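PDB 4DX3: mandelate racemase / muconate lactonizing enzyme family protein from Agrobacterium tumefaciens, which probably acts as a lyase or racemase on a carboxylate substrate, as other members of the enolase superfamily do. Local coordinates for residues Ile3-Thr8 against Phe394-Ser399; Leu63-Leu68 against Ala86-Leu91; Ile115-Thr120 against Pro361-Gly366; Leu159-Leu164 against Arg204-Asp209; Gly286-Asp291 against Trp311-Ala316. All coordinates share one frame; numbering follows the deposited sequence. Where two conformers were deposited one is given.

Interaction 1 of 5, residues Ile3-Thr8 against Phe394-Ser399; sequences ITKLET and FSDAAS
Leu6 and Ser395 form a hydrogen-bonded antiparallel pair that joins strand 3-8 to strand 394-396. The strand axes come within 4.7 Å and run at 164° to each other. Leu6 N donates to Ser395 O at 3.0 Å. Ser395 N returns a bond to Leu6 O at 2.9 Å. The same two carbonyl oxygens also take CA-H...O contacts from Lys5 and Phe394. Next along lies Glu7 with Phe394, a non-hydrogen-bonded pair. Strand 390-396 thereby becomes an outermost strand of the four-stranded antiparallel sheet of the N-terminal domain, although it comes from the C-terminal end of the chain. On one face, Glu7 and Phe394 lie side by side and point the same way. The extended Glu7 chain has CG anti to its N (chi1 171°), which lays it along the ring, with CD 3.4 Å from Phe394 CE2. The carboxylate and ring planes are 32° apart. His23 and Arg392 hold the two carboxylate oxygens. On the face that helix 38-53 covers, Leu6 CB and Ser395 CB are 4.5 Å apart, and Ser395 OG bonds to His46. Beyond the Leu6-Ser395 pair, a water donates to Thr4 O at 2.6 Å and accepts from Ala397 N.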
# COMPACT_ATOMS: atom_id res chain seq x y z
N ILE A 3 -37.58 -33.66 0.34
CA ILE A 3 -36.87 -34.37 1.41
C ILE A 3 -37.88 -34.84 2.45
O ILE A 3 -38.71 -34.06 2.92
CB ILE A 3 -35.82 -33.46 2.06
CG1 ILE A 3 -34.75 -33.07 1.04
CG2 ILE A 3 -35.19 -34.13 3.28
CD1 ILE A 3 -33.78 -31.99 1.52
N THR A 4 -37.82 -36.12 2.81
CA THR A 4 -38.74 -36.69 3.79
C THR A 4 -38.10 -36.99 5.15
O THR A 4 -38.76 -36.84 6.19
CB THR A 4 -39.38 -37.98 3.27
OG1 THR A 4 -38.34 -38.84 2.76
CG2 THR A 4 -40.37 -37.67 2.16
N LYS A 5 -36.84 -37.44 5.15
CA LYS A 5 -36.17 -37.84 6.39
C LYS A 5 -34.68 -37.53 6.32
O LYS A 5 -34.08 -37.61 5.25
CB LYS A 5 -36.27 -39.35 6.63
CG LYS A 5 -37.58 -40.02 6.33
CD LYS A 5 -37.35 -41.53 6.24
CE LYS A 5 -38.66 -42.29 6.10
NZ LYS A 5 -39.50 -42.10 7.31
N LEU A 6 -34.10 -37.20 7.46
CA LEU A 6 -32.64 -37.14 7.57
C LEU A 6 -32.21 -38.28 8.45
O LEU A 6 -32.77 -38.48 9.54
CB LEU A 6 -32.17 -35.84 8.21
CG LEU A 6 -32.30 -34.55 7.42
CD1 LEU A 6 -31.39 -33.49 8.03
CD2 LEU A 6 -31.96 -34.78 5.95
N GLU A 7 -31.23 -39.04 7.99
CA GLU A 7 -30.73 -40.17 8.74
C GLU A 7 -29.24 -39.96 8.98
O GLU A 7 -28.51 -39.61 8.06
CB GLU A 7 -30.96 -41.46 7.96
CG GLU A 7 -30.29 -42.71 8.54
CD GLU A 7 -30.50 -43.94 7.68
OE1 GLU A 7 -31.09 -43.81 6.58
OE2 GLU A 7 -30.09 -45.04 8.10
N THR A 8 -28.80 -40.17 10.21
CA THR A 8 -27.37 -40.13 10.50
C THR A 8 -26.92 -41.52 10.93
O THR A 8 -27.67 -42.25 11.60
CB THR A 8 -27.01 -39.10 11.59
OG1 THR A 8 -27.84 -39.31 12.75
CG2 THR A 8 -27.19 -37.67 11.07
N PHE A 394 -32.89 -40.80 13.27
CA PHE A 394 -33.74 -40.26 12.21
C PHE A 394 -34.49 -39.00 12.62
O PHE A 394 -34.92 -38.86 13.77
CB PHE A 394 -34.77 -41.31 11.78
CG PHE A 394 -34.18 -42.55 11.17
CD1 PHE A 394 -33.75 -43.60 11.97
CD2 PHE A 394 -34.07 -42.68 9.79
CE1 PHE A 394 -33.20 -44.74 11.42
CE2 PHE A 394 -33.53 -43.82 9.23
CZ PHE A 394 -33.10 -44.86 10.04
N SER A 395 -34.66 -38.09 11.66
CA SER A 395 -35.61 -36.99 11.80
C SER A 395 -36.60 -37.06 10.66
O SER A 395 -36.22 -37.35 9.52
CB SER A 395 -34.90 -35.64 11.77
OG SER A 395 -34.17 -35.38 12.96
N ASP A 396 -37.87 -36.80 10.94
CA ASP A 396 -38.88 -36.70 9.89
C ASP A 396 -39.90 -35.62 10.24
O ASP A 396 -39.72 -34.89 11.21
CB ASP A 396 -39.55 -38.06 9.63
CG ASP A 396 -40.17 -38.66 10.89
OD1 ASP A 396 -40.47 -37.92 11.84
OD2 ASP A 396 -40.37 -39.90 10.91
N ALA A 397 -40.96 -35.51 9.44
CA ALA A 397 -41.96 -34.47 9.65
C ALA A 397 -42.56 -34.52 11.06
O ALA A 397 -42.89 -33.49 11.64
CB ALA A 397 -43.07 -34.57 8.60
N ALA A 398 -42.67 -35.72 11.61
CA ALA A 398 -43.27 -35.92 12.93
C ALA A 398 -42.36 -35.51 14.10
O ALA A 398 -42.84 -35.13 15.16
CB ALA A 398 -43.72 -37.36 13.10
N SER A 399 -41.04 -35.61 13.90
CA SER A 399 -40.09 -35.40 14.99
C SER A 399 -39.58 -33.96 15.10
O SER A 399 -39.16 -33.54 16.18
CB SER A 399 -38.90 -36.36 14.86
OG SER A 399 -38.05 -35.99 13.79
O HOH W 1 -41.29 -36.57 6.68

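Interaction 2 of 5, residues Leu63-Leu68 against Ala86-Leu91; sequences LLAQDL and AFDIAL
Phe87 meets the methyl CD1 of Leu68 through CD2 and CE2, with Leu68 CD1 3.6 Å from Phe87 CD2. The two side chains cross at about a right angle. Phe87 has CG anti to the backbone N (chi1 176°), and this carries the ring across toward helix 61-67. Leu64 comes to the edge of the same ring, near its plane, with CB 4.4 Å from Phe87 CE2. Leu64 also meets Leu91, again at about a right angle, and their CD1 atoms are 3.7 Å apart. Leu91 covers one face of the Phe87 ring from within its own helix, with CG 3.9 Å above the plane and offset toward the rim. Asp88 lies beside this apolar group, with OD1 4.5 Å from Ala65 CB, and its carboxylate bonds to Ser299. The helix segments are nearly antiparallel, at 168°, and the large side chains span the 10.7 Å between their axes. The end of helix 61-67, with Leu68 just after it, thus packs on helix 79-99 in the alpha+beta N-terminal domain of the enolase superfamily. Helix 38-53 adds Val53 against Leu64 and Phe87, and Ile49 against Leu68. On the sheet side, Phe87 rests on Val22 of strand 17-24 and on Ile3 and Leu6 of strand 3-11.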
# COMPACT_ATOMS: atom_id res chain seq x y z
N LEU A 63 -29.50 -22.88 -3.13
CA LEU A 63 -30.41 -22.25 -2.18
C LEU A 63 -30.32 -22.91 -0.81
O LEU A 63 -30.26 -22.23 0.20
CB LEU A 63 -31.84 -22.29 -2.71
CG LEU A 63 -32.89 -21.66 -1.80
CD1 LEU A 63 -32.64 -20.17 -1.67
CD2 LEU A 63 -34.31 -21.93 -2.32
N LEU A 64 -30.33 -24.24 -0.79
CA LEU A 64 -30.23 -24.95 0.49
C LEU A 64 -28.90 -24.66 1.18
O LEU A 64 -28.85 -24.52 2.41
CB LEU A 64 -30.44 -26.46 0.31
CG LEU A 64 -31.91 -26.84 0.15
CD1 LEU A 64 -32.02 -28.26 -0.36
CD2 LEU A 64 -32.65 -26.69 1.48
N ALA A 65 -27.83 -24.53 0.41
CA ALA A 65 -26.53 -24.18 1.00
C ALA A 65 -26.63 -22.81 1.68
O ALA A 65 -26.18 -22.63 2.81
CB ALA A 65 -25.44 -24.19 -0.05
N GLN A 66 -27.24 -21.86 0.98
CA GLN A 66 -27.43 -20.52 1.51
C GLN A 66 -28.28 -20.53 2.78
O GLN A 66 -27.95 -19.85 3.77
CB GLN A 66 -28.10 -19.64 0.44
CG GLN A 66 -28.15 -18.16 0.75
CD GLN A 66 -28.79 -17.39 -0.38
OE1 GLN A 66 -29.42 -17.98 -1.26
NE2 GLN A 66 -28.63 -16.08 -0.37
N ASP A 67 -29.36 -21.32 2.77
CA ASP A 67 -30.31 -21.37 3.88
C ASP A 67 -29.74 -21.99 5.16
O ASP A 67 -30.33 -21.83 6.23
CB ASP A 67 -31.57 -22.14 3.48
CG ASP A 67 -32.49 -21.33 2.56
OD1 ASP A 67 -32.30 -20.10 2.46
OD2 ASP A 67 -33.40 -21.93 1.95
N LEU A 68 -28.63 -22.72 5.05
CA LEU A 68 -28.03 -23.35 6.23
C LEU A 68 -26.86 -22.58 6.82
O LEU A 68 -26.31 -22.97 7.85
CB LEU A 68 -27.59 -24.79 5.93
CG LEU A 68 -28.72 -25.75 5.57
CD1 LEU A 68 -28.13 -27.13 5.29
CD2 LEU A 68 -29.74 -25.83 6.69
N ALA A 86 -21.66 -32.26 4.89
CA ALA A 86 -22.09 -33.64 4.69
C ALA A 86 -23.44 -33.65 3.99
O ALA A 86 -23.67 -34.43 3.08
CB ALA A 86 -22.17 -34.37 6.02
N PHE A 87 -24.34 -32.77 4.43
CA PHE A 87 -25.66 -32.66 3.83
C PHE A 87 -25.55 -32.27 2.35
O PHE A 87 -26.23 -32.84 1.49
CB PHE A 87 -26.48 -31.62 4.60
CG PHE A 87 -27.83 -31.35 4.02
CD1 PHE A 87 -28.86 -32.28 4.14
CD2 PHE A 87 -28.09 -30.14 3.38
CE1 PHE A 87 -30.11 -32.02 3.61
CE2 PHE A 87 -29.34 -29.86 2.85
CZ PHE A 87 -30.36 -30.80 2.97
N ASP A 88 -24.68 -31.31 2.06
CA ASP A 88 -24.50 -30.84 0.69
C ASP A 88 -24.02 -31.96 -0.23
O ASP A 88 -24.49 -32.09 -1.36
CB ASP A 88 -23.51 -29.67 0.66
CG ASP A 88 -23.31 -29.10 -0.72
OD1 ASP A 88 -24.19 -28.34 -1.18
OD2 ASP A 88 -22.27 -29.42 -1.34
N ILE A 89 -23.09 -32.78 0.25
CA ILE A 89 -22.61 -33.92 -0.54
C ILE A 89 -23.77 -34.86 -0.87
O ILE A 89 -23.89 -35.33 -2.00
CB ILE A 89 -21.47 -34.67 0.20
CG1 ILE A 89 -20.24 -33.77 0.31
CG2 ILE A 89 -21.09 -35.98 -0.52
CD1 ILE A 89 -19.17 -34.31 1.24
N ALA A 90 -24.65 -35.09 0.10
CA ALA A 90 -25.82 -35.95 -0.13
C ALA A 90 -26.74 -35.35 -1.19
O ALA A 90 -27.34 -36.08 -1.98
CB ALA A 90 -26.56 -36.20 1.16
N LEU A 91 -26.87 -34.02 -1.21
CA LEU A 91 -27.71 -33.38 -2.21
C LEU A 91 -27.14 -33.61 -3.61
O LEU A 91 -27.89 -33.84 -4.55
CB LEU A 91 -27.88 -31.88 -1.95
CG LEU A 91 -28.65 -31.50 -0.69
CD1 LEU A 91 -28.81 -29.99 -0.65
CD2 LEU A 91 -30.02 -32.20 -0.62

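Interaction 3 of 5, residues Ile115-Thr120 against Pro361-Gly366; sequences IRTYNT and PEVKNG
Thr117 has OG1 anti to its own N (chi1 -169°), which leaves CG2 between the backbone N and the carbonyl carbon, facing Gly366. Gly366 itself has positive phi (76°), and its carbonyl is turned toward strand 115-118. The two segments belong to one small mixed sheet, in the order 342-343, 115-118, 367-369, 362-364. Strand 367-369 lies between strands 115-118 and 362-364, and Gly366 stands in the turn that joins 362-364 to 367-369. The contact is made at the turn of this hairpin. One backbone bond spans it: Thr117 N donates to Gly366 O at 2.9 Å, fairly straight, with 158° at the hydrogen. The methyl CG2 of Thr117 sits against the same oxygen, 3.4 Å from Gly366 O. Gly366 O also lies 3.6 Å from Arg116 CA. The hydroxyl of Thr117 bonds to Gln342 O of strand 342-343 and to Ser344 just after it. The side chain of Arg116 leaves the backbone away from 361-366. Its guanidinium makes a salt bridge with Asp212 and a cation-pi contact with Tyr187 of a neighbouring subunit. Val363 extends the apolar side of the contact, with its CG1 4.2 Å from Thr117 CG2.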
# COMPACT_ATOMS: atom_id res chain seq x y z
N ILE A 115 -6.87 -38.87 -12.33
CA ILE A 115 -5.95 -37.84 -11.88
C ILE A 115 -4.84 -38.45 -11.03
O ILE A 115 -5.04 -39.47 -10.36
CB ILE A 115 -6.68 -36.72 -11.11
CG1 ILE A 115 -5.75 -35.52 -10.87
CG2 ILE A 115 -7.25 -37.26 -9.81
CD1 ILE A 115 -6.42 -34.32 -10.24
N ARG A 116 -3.67 -37.84 -11.08
CA ARG A 116 -2.54 -38.28 -10.28
C ARG A 116 -2.91 -38.29 -8.80
O ARG A 116 -3.62 -37.40 -8.33
CB ARG A 116 -1.39 -37.31 -10.53
CG ARG A 116 -0.10 -37.69 -9.91
CD ARG A 116 0.94 -36.66 -10.30
NE ARG A 116 2.15 -36.84 -9.52
CZ ARG A 116 2.79 -35.87 -8.88
NH1 ARG A 116 2.35 -34.62 -8.95
NH2 ARG A 116 3.88 -36.15 -8.20
N THR A 117 -2.44 -39.30 -8.07
CA THR A 117 -2.69 -39.35 -6.63
C THR A 117 -1.39 -39.17 -5.84
O THR A 117 -0.30 -39.26 -6.41
CB THR A 117 -3.42 -40.65 -6.21
OG1 THR A 117 -3.88 -40.54 -4.85
CG2 THR A 117 -2.50 -41.86 -6.34
N TYR A 118 -1.51 -38.87 -4.54
CA TYR A 118 -0.36 -38.95 -3.63
C TYR A 118 -0.74 -39.67 -2.35
O TYR A 118 -1.91 -39.70 -1.98
CB TYR A 118 0.26 -37.57 -3.34
CG TYR A 118 -0.51 -36.66 -2.38
CD1 TYR A 118 -0.26 -36.68 -1.01
CD2 TYR A 118 -1.43 -35.74 -2.86
CE1 TYR A 118 -0.94 -35.84 -0.14
CE2 TYR A 118 -2.11 -34.89 -2.00
CZ TYR A 118 -1.86 -34.94 -0.65
OH TYR A 118 -2.54 -34.10 0.20
N ASN A 119 0.25 -40.26 -1.68
CA ASN A 119 -0.00 -40.96 -0.42
C ASN A 119 0.71 -40.26 0.72
O ASN A 119 1.70 -39.56 0.50
CB ASN A 119 0.51 -42.41 -0.48
CG ASN A 119 -0.36 -43.33 -1.34
OD1 ASN A 119 0.03 -44.45 -1.65
ND2 ASN A 119 -1.55 -42.86 -1.72
N THR A 120 0.23 -40.48 1.94
CA THR A 120 0.89 -39.94 3.13
C THR A 120 1.79 -40.97 3.82
O THR A 120 1.54 -42.18 3.75
CB THR A 120 -0.13 -39.45 4.15
OG1 THR A 120 -0.81 -40.58 4.72
CG2 THR A 120 -1.14 -38.52 3.48
N PRO A 361 -13.40 -45.58 -5.25
CA PRO A 361 -12.53 -45.08 -6.32
C PRO A 361 -11.41 -46.09 -6.57
O PRO A 361 -10.96 -46.76 -5.63
CB PRO A 361 -11.95 -43.79 -5.72
CG PRO A 361 -12.94 -43.37 -4.68
CD PRO A 361 -13.50 -44.65 -4.12
N GLU A 362 -10.97 -46.21 -7.81
CA GLU A 362 -9.91 -47.16 -8.11
C GLU A 362 -8.60 -46.44 -8.41
O GLU A 362 -8.59 -45.43 -9.12
CB GLU A 362 -10.30 -48.05 -9.28
CG GLU A 362 -9.20 -49.03 -9.68
CD GLU A 362 -9.55 -49.81 -10.93
OE1 GLU A 362 -10.75 -50.11 -11.12
OE2 GLU A 362 -8.64 -50.11 -11.72
N VAL A 363 -7.51 -46.96 -7.85
CA VAL A 363 -6.18 -46.45 -8.15
C VAL A 363 -5.44 -47.44 -9.04
O VAL A 363 -5.38 -48.64 -8.73
CB VAL A 363 -5.35 -46.19 -6.87
CG1 VAL A 363 -3.95 -45.71 -7.23
CG2 VAL A 363 -6.05 -45.17 -5.99
N LYS A 364 -4.90 -46.95 -10.15
CA LYS A 364 -4.14 -47.79 -11.07
C LYS A 364 -2.95 -47.00 -11.58
O LYS A 364 -3.11 -45.91 -12.15
CB LYS A 364 -5.03 -48.22 -12.25
CG LYS A 364 -4.33 -49.07 -13.30
CD LYS A 364 -5.32 -49.49 -14.37
CE LYS A 364 -4.64 -50.20 -15.53
NZ LYS A 364 -5.65 -50.67 -16.53
N ASN A 365 -1.75 -47.54 -11.35
CA ASN A 365 -0.50 -46.90 -11.74
C ASN A 365 -0.40 -45.45 -11.29
O ASN A 365 -0.04 -44.56 -12.07
CB ASN A 365 -0.28 -47.01 -13.25
CG ASN A 365 1.16 -46.76 -13.66
OD1 ASN A 365 2.08 -46.98 -12.87
ND2 ASN A 365 1.36 -46.30 -14.89
N GLY A 366 -0.76 -45.20 -10.03
CA GLY A 366 -0.64 -43.88 -9.44
C GLY A 366 -1.70 -42.87 -9.85
O GLY A 366 -1.57 -41.68 -9.56

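Interaction 4 of 5, residues Leu159-Leu164 against Arg204-Asp209; sequences LAHSLL and RKAVGD
Apolar packing carries this contact, and Val207 is at its centre. The methyl CG1 of Val207 lies 3.6 Å from Leu164 CD1, and Leu164 CD1 also touches Val207 CB. The two side chains cross obliquely. Val207 has CG1 anti to its carbonyl carbon (chi1 -58°), which brings this methyl into contact with both Leu164 and His161. Ala160 CB also touches Val207 CG1, at 4.1 Å. These residues pack helix 156-165 against the C-terminal end of helix 190-207. Both helices belong to the C-terminal barrel domain, where they lie outside the parallel strands; Ala160 and Leu163 also rest on Met171 of strand 170-173. A CH-pi contact adds to the packing. Val207 CG1 stands over one face of the His161 ring, 4.1 Å from its centroid and 21° off the ring normal. The imidazole reaches Ala206 as well, with His161 NE2 3.8 Å from Ala206 CB. His161 CE1 approaches Ala206 O at 3.5 Å. No hydrogen bond crosses between 159-164 and 204-209. Within 204-209, Arg204 NH1 donates to Gly208 O at 2.9 Å, from 24° out of the carbonyl plane, just where the chain leaves the helix with positive phi at Gly208. The same NH1 bonds to Met211 O, while Arg204 NH2 reaches Tyr236 O.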
# COMPACT_ATOMS: atom_id res chain seq x y z
N LEU A 159 9.71 -46.66 1.82
CA LEU A 159 8.37 -46.23 1.42
C LEU A 159 8.44 -45.55 0.06
O LEU A 159 7.64 -45.85 -0.84
CB LEU A 159 7.78 -45.28 2.47
CG LEU A 159 6.39 -44.74 2.16
CD1 LEU A 159 5.42 -45.87 1.85
CD2 LEU A 159 5.87 -43.89 3.31
N ALA A 160 9.41 -44.66 -0.10
CA ALA A 160 9.58 -43.94 -1.35
C ALA A 160 9.79 -44.89 -2.55
O ALA A 160 9.16 -44.71 -3.60
CB ALA A 160 10.74 -42.95 -1.24
N HIS A 161 10.68 -45.86 -2.38
CA HIS A 161 10.94 -46.87 -3.41
C HIS A 161 9.65 -47.61 -3.77
O HIS A 161 9.35 -47.82 -4.95
CB HIS A 161 11.94 -47.92 -2.91
CG HIS A 161 13.37 -47.61 -3.24
ND1 HIS A 161 13.79 -47.36 -4.52
CD2 HIS A 161 14.47 -47.55 -2.45
CE1 HIS A 161 15.10 -47.13 -4.51
NE2 HIS A 161 15.53 -47.24 -3.27
N SER A 162 8.93 -48.01 -2.74
CA SER A 162 7.71 -48.80 -2.91
C SER A 162 6.66 -48.00 -3.68
O SER A 162 6.04 -48.51 -4.62
CB SER A 162 7.16 -49.22 -1.55
OG SER A 162 6.00 -50.01 -1.70
N LEU A 163 6.47 -46.74 -3.28
CA LEU A 163 5.51 -45.88 -3.96
C LEU A 163 5.84 -45.72 -5.44
O LEU A 163 4.96 -45.83 -6.29
CB LEU A 163 5.44 -44.50 -3.28
CG LEU A 163 4.79 -44.48 -1.90
CD1 LEU A 163 4.86 -43.09 -1.32
CD2 LEU A 163 3.34 -44.93 -2.01
N LEU A 164 7.11 -45.46 -5.75
CA LEU A 164 7.53 -45.26 -7.15
C LEU A 164 7.25 -46.48 -8.00
O LEU A 164 6.84 -46.36 -9.16
CB LEU A 164 9.02 -44.92 -7.23
CG LEU A 164 9.46 -43.50 -6.89
CD1 LEU A 164 10.95 -43.39 -7.12
CD2 LEU A 164 8.71 -42.48 -7.74
N ARG A 204 15.82 -38.58 -0.56
CA ARG A 204 16.66 -38.11 -1.67
C ARG A 204 17.80 -39.07 -1.99
O ARG A 204 18.13 -39.28 -3.16
CB ARG A 204 17.21 -36.71 -1.39
CG ARG A 204 16.15 -35.62 -1.39
CD ARG A 204 15.47 -35.49 -2.75
NE ARG A 204 14.42 -34.48 -2.73
CZ ARG A 204 13.24 -34.60 -3.33
NH1 ARG A 204 12.95 -35.70 -4.02
NH2 ARG A 204 12.34 -33.62 -3.24
N LYS A 205 18.42 -39.67 -0.96
CA LYS A 205 19.48 -40.64 -1.20
C LYS A 205 18.96 -41.87 -1.94
O LYS A 205 19.65 -42.43 -2.79
CB LYS A 205 20.15 -41.06 0.11
CG LYS A 205 21.20 -42.15 -0.05
CD LYS A 205 22.00 -42.38 1.22
CE LYS A 205 23.19 -43.31 0.98
NZ LYS A 205 22.80 -44.74 0.84
N ALA A 206 17.73 -42.26 -1.64
CA ALA A 206 17.15 -43.47 -2.20
C ALA A 206 16.63 -43.29 -3.63
O ALA A 206 16.92 -44.11 -4.51
CB ALA A 206 16.03 -43.96 -1.32
N VAL A 207 15.88 -42.22 -3.86
CA VAL A 207 15.17 -42.06 -5.13
C VAL A 207 15.48 -40.75 -5.86
O VAL A 207 14.95 -40.51 -6.95
CB VAL A 207 13.64 -42.20 -4.96
CG1 VAL A 207 13.29 -43.56 -4.36
CG2 VAL A 207 13.08 -41.07 -4.11
N GLY A 208 16.34 -39.93 -5.28
CA GLY A 208 16.73 -38.68 -5.91
C GLY A 208 15.55 -37.78 -6.24
O GLY A 208 14.65 -37.61 -5.41
N ASP A 209 15.54 -37.25 -7.46
CA ASP A 209 14.54 -36.26 -7.86
C ASP A 209 13.24 -36.88 -8.37
O ASP A 209 12.37 -36.17 -8.86
CB ASP A 209 15.13 -35.32 -8.94
CG ASP A 209 15.32 -36.02 -10.30
OD1 ASP A 209 15.21 -37.26 -10.37
OD2 ASP A 209 15.60 -35.32 -11.30

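Interaction 5 of 5, residues Gly286-Asp291 against Trp311-Ala316; sequences GVVMLD and WHLPVA
A beta-alpha-beta unit of the enolase-type barrel is closed here: strand 287-290, helix 297-310, then strand 315-317. The two strands pair in parallel, with Val288 opposite Val315. Val288 N donates to Pro314 O at 2.9 Å. Ala316 N donates to Val288 O at 3.0 Å. Val288 O also receives a CA-H...O contact from Val315. On one face, the bent Met289 chain brings CE to 3.8 Å from Ala316 CB, and Val287 CG1 touches the same methyl at 4.0 Å. On the other face, Val288 CG2 lies 4.4 Å from Leu313 CB. At the start of the pairing, Leu313 spreads over Gly286 O, with CD2 3.4 Å away. Strand 264-266 flanks strand 287-290 on the side away from 315-317. Met289, Val287 and Ala316 face Trp240 of strand 240-242, while Val288 and Leu290 pack on helices 272-281 and 297-310.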
# COMPACT_ATOMS: atom_id res chain seq x y z
N GLY A 286 -0.62 -20.39 -2.30
CA GLY A 286 0.06 -21.32 -3.19
C GLY A 286 -0.89 -22.40 -3.66
O GLY A 286 -1.78 -22.15 -4.47
N VAL A 287 -0.68 -23.63 -3.19
CA VAL A 287 -1.60 -24.70 -3.54
C VAL A 287 -2.83 -24.53 -2.65
O VAL A 287 -2.70 -24.44 -1.43
CB VAL A 287 -0.97 -26.08 -3.30
CG1 VAL A 287 -1.96 -27.18 -3.67
CG2 VAL A 287 0.30 -26.24 -4.14
N VAL A 288 -4.01 -24.45 -3.26
CA VAL A 288 -5.24 -24.25 -2.50
C VAL A 288 -5.80 -25.59 -2.03
O VAL A 288 -6.24 -26.42 -2.84
CB VAL A 288 -6.27 -23.44 -3.33
CG1 VAL A 288 -7.59 -23.33 -2.57
CG2 VAL A 288 -5.71 -22.06 -3.63
N MET A 289 -5.74 -25.84 -0.73
CA MET A 289 -6.24 -27.10 -0.17
C MET A 289 -7.59 -26.85 0.45
O MET A 289 -7.84 -25.79 1.02
CB MET A 289 -5.35 -27.62 0.96
CG MET A 289 -3.90 -27.43 0.74
SD MET A 289 -3.28 -28.39 -0.65
CE MET A 289 -3.46 -30.06 -0.01
N LEU A 290 -8.46 -27.84 0.35
CA LEU A 290 -9.75 -27.75 1.00
C LEU A 290 -10.19 -29.17 1.30
O LEU A 290 -9.69 -30.12 0.70
CB LEU A 290 -10.77 -27.06 0.08
CG LEU A 290 -10.95 -27.63 -1.33
CD1 LEU A 290 -11.91 -28.82 -1.36
CD2 LEU A 290 -11.44 -26.54 -2.29
N ASP A 291 -11.11 -29.32 2.25
CA ASP A 291 -11.76 -30.60 2.47
C ASP A 291 -13.24 -30.35 2.27
O ASP A 291 -13.83 -29.49 2.94
CB ASP A 291 -11.46 -31.10 3.89
CG ASP A 291 -12.13 -32.43 4.20
OD1 ASP A 291 -13.37 -32.53 4.03
OD2 ASP A 291 -11.42 -33.38 4.61
N TRP A 311 -6.64 -16.94 -9.92
CA TRP A 311 -5.32 -16.58 -9.40
C TRP A 311 -4.17 -17.43 -9.97
O TRP A 311 -3.04 -17.33 -9.50
CB TRP A 311 -5.32 -16.61 -7.86
CG TRP A 311 -5.72 -15.29 -7.25
CD1 TRP A 311 -4.91 -14.39 -6.64
CD2 TRP A 311 -7.05 -14.73 -7.21
NE1 TRP A 311 -5.64 -13.30 -6.21
CE2 TRP A 311 -6.95 -13.48 -6.56
CE3 TRP A 311 -8.30 -15.15 -7.66
CZ2 TRP A 311 -8.06 -12.65 -6.34
CZ3 TRP A 311 -9.41 -14.32 -7.44
CH2 TRP A 311 -9.28 -13.09 -6.79
N HIS A 312 -4.48 -18.25 -10.98
CA HIS A 312 -3.51 -19.15 -11.61
C HIS A 312 -2.90 -20.16 -10.64
O HIS A 312 -1.75 -20.54 -10.78
CB HIS A 312 -2.39 -18.38 -12.32
CG HIS A 312 -2.87 -17.56 -13.47
ND1 HIS A 312 -3.48 -18.12 -14.58
CD2 HIS A 312 -2.86 -16.22 -13.69
CE1 HIS A 312 -3.81 -17.16 -15.42
NE2 HIS A 312 -3.43 -16.00 -14.91
N LEU A 313 -3.71 -20.59 -9.67
CA LEU A 313 -3.27 -21.52 -8.64
C LEU A 313 -4.06 -22.81 -8.77
O LEU A 313 -5.18 -22.81 -9.30
CB LEU A 313 -3.51 -20.92 -7.26
CG LEU A 313 -2.69 -19.66 -7.00
CD1 LEU A 313 -3.08 -19.10 -5.63
CD2 LEU A 313 -1.19 -19.97 -7.07
N PRO A 314 -3.48 -23.90 -8.27
CA PRO A 314 -4.13 -25.21 -8.36
C PRO A 314 -4.90 -25.52 -7.08
O PRO A 314 -4.71 -24.85 -6.06
CB PRO A 314 -2.93 -26.16 -8.46
CG PRO A 314 -1.87 -25.50 -7.60
CD PRO A 314 -2.11 -24.00 -7.72
N VAL A 315 -5.74 -26.55 -7.16
CA VAL A 315 -6.47 -27.03 -5.99
C VAL A 315 -6.11 -28.49 -5.74
O VAL A 315 -5.78 -29.23 -6.67
CB VAL A 315 -8.01 -26.84 -6.18
CG1 VAL A 315 -8.54 -27.70 -7.32
CG2 VAL A 315 -8.76 -27.11 -4.88
N ALA A 316 -6.13 -28.89 -4.47
CA ALA A 316 -5.83 -30.27 -4.09
C ALA A 316 -6.76 -30.70 -2.96
O ALA A 316 -6.51 -30.43 -1.79
CB ALA A 316 -4.38 -30.39 -3.65

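Interaction 1 joins the two ends of the chain, so the other four lie within the loop it closes. Interactions 1 and 2 share the N-terminal domain. Their centres are about 15 Å apart, and they touch through the Phe87 ring, linking sheet and helices in one core. Interaction 3 belongs to the small mixed sheet of strands 342-343, 115-118, 367-369 and 362-364. Interactions 4 and 5, in the barrel domain, are nested in its loop, with centres about 17 and 18 Å from it. It touches both: Asn119 meets Leu163, and Tyr118 meets Met289. Interactions 1 and 4 are farthest apart, about 51 Å between centres. The C-terminal strand thus returns from the barrel to complete the N-terminal domain.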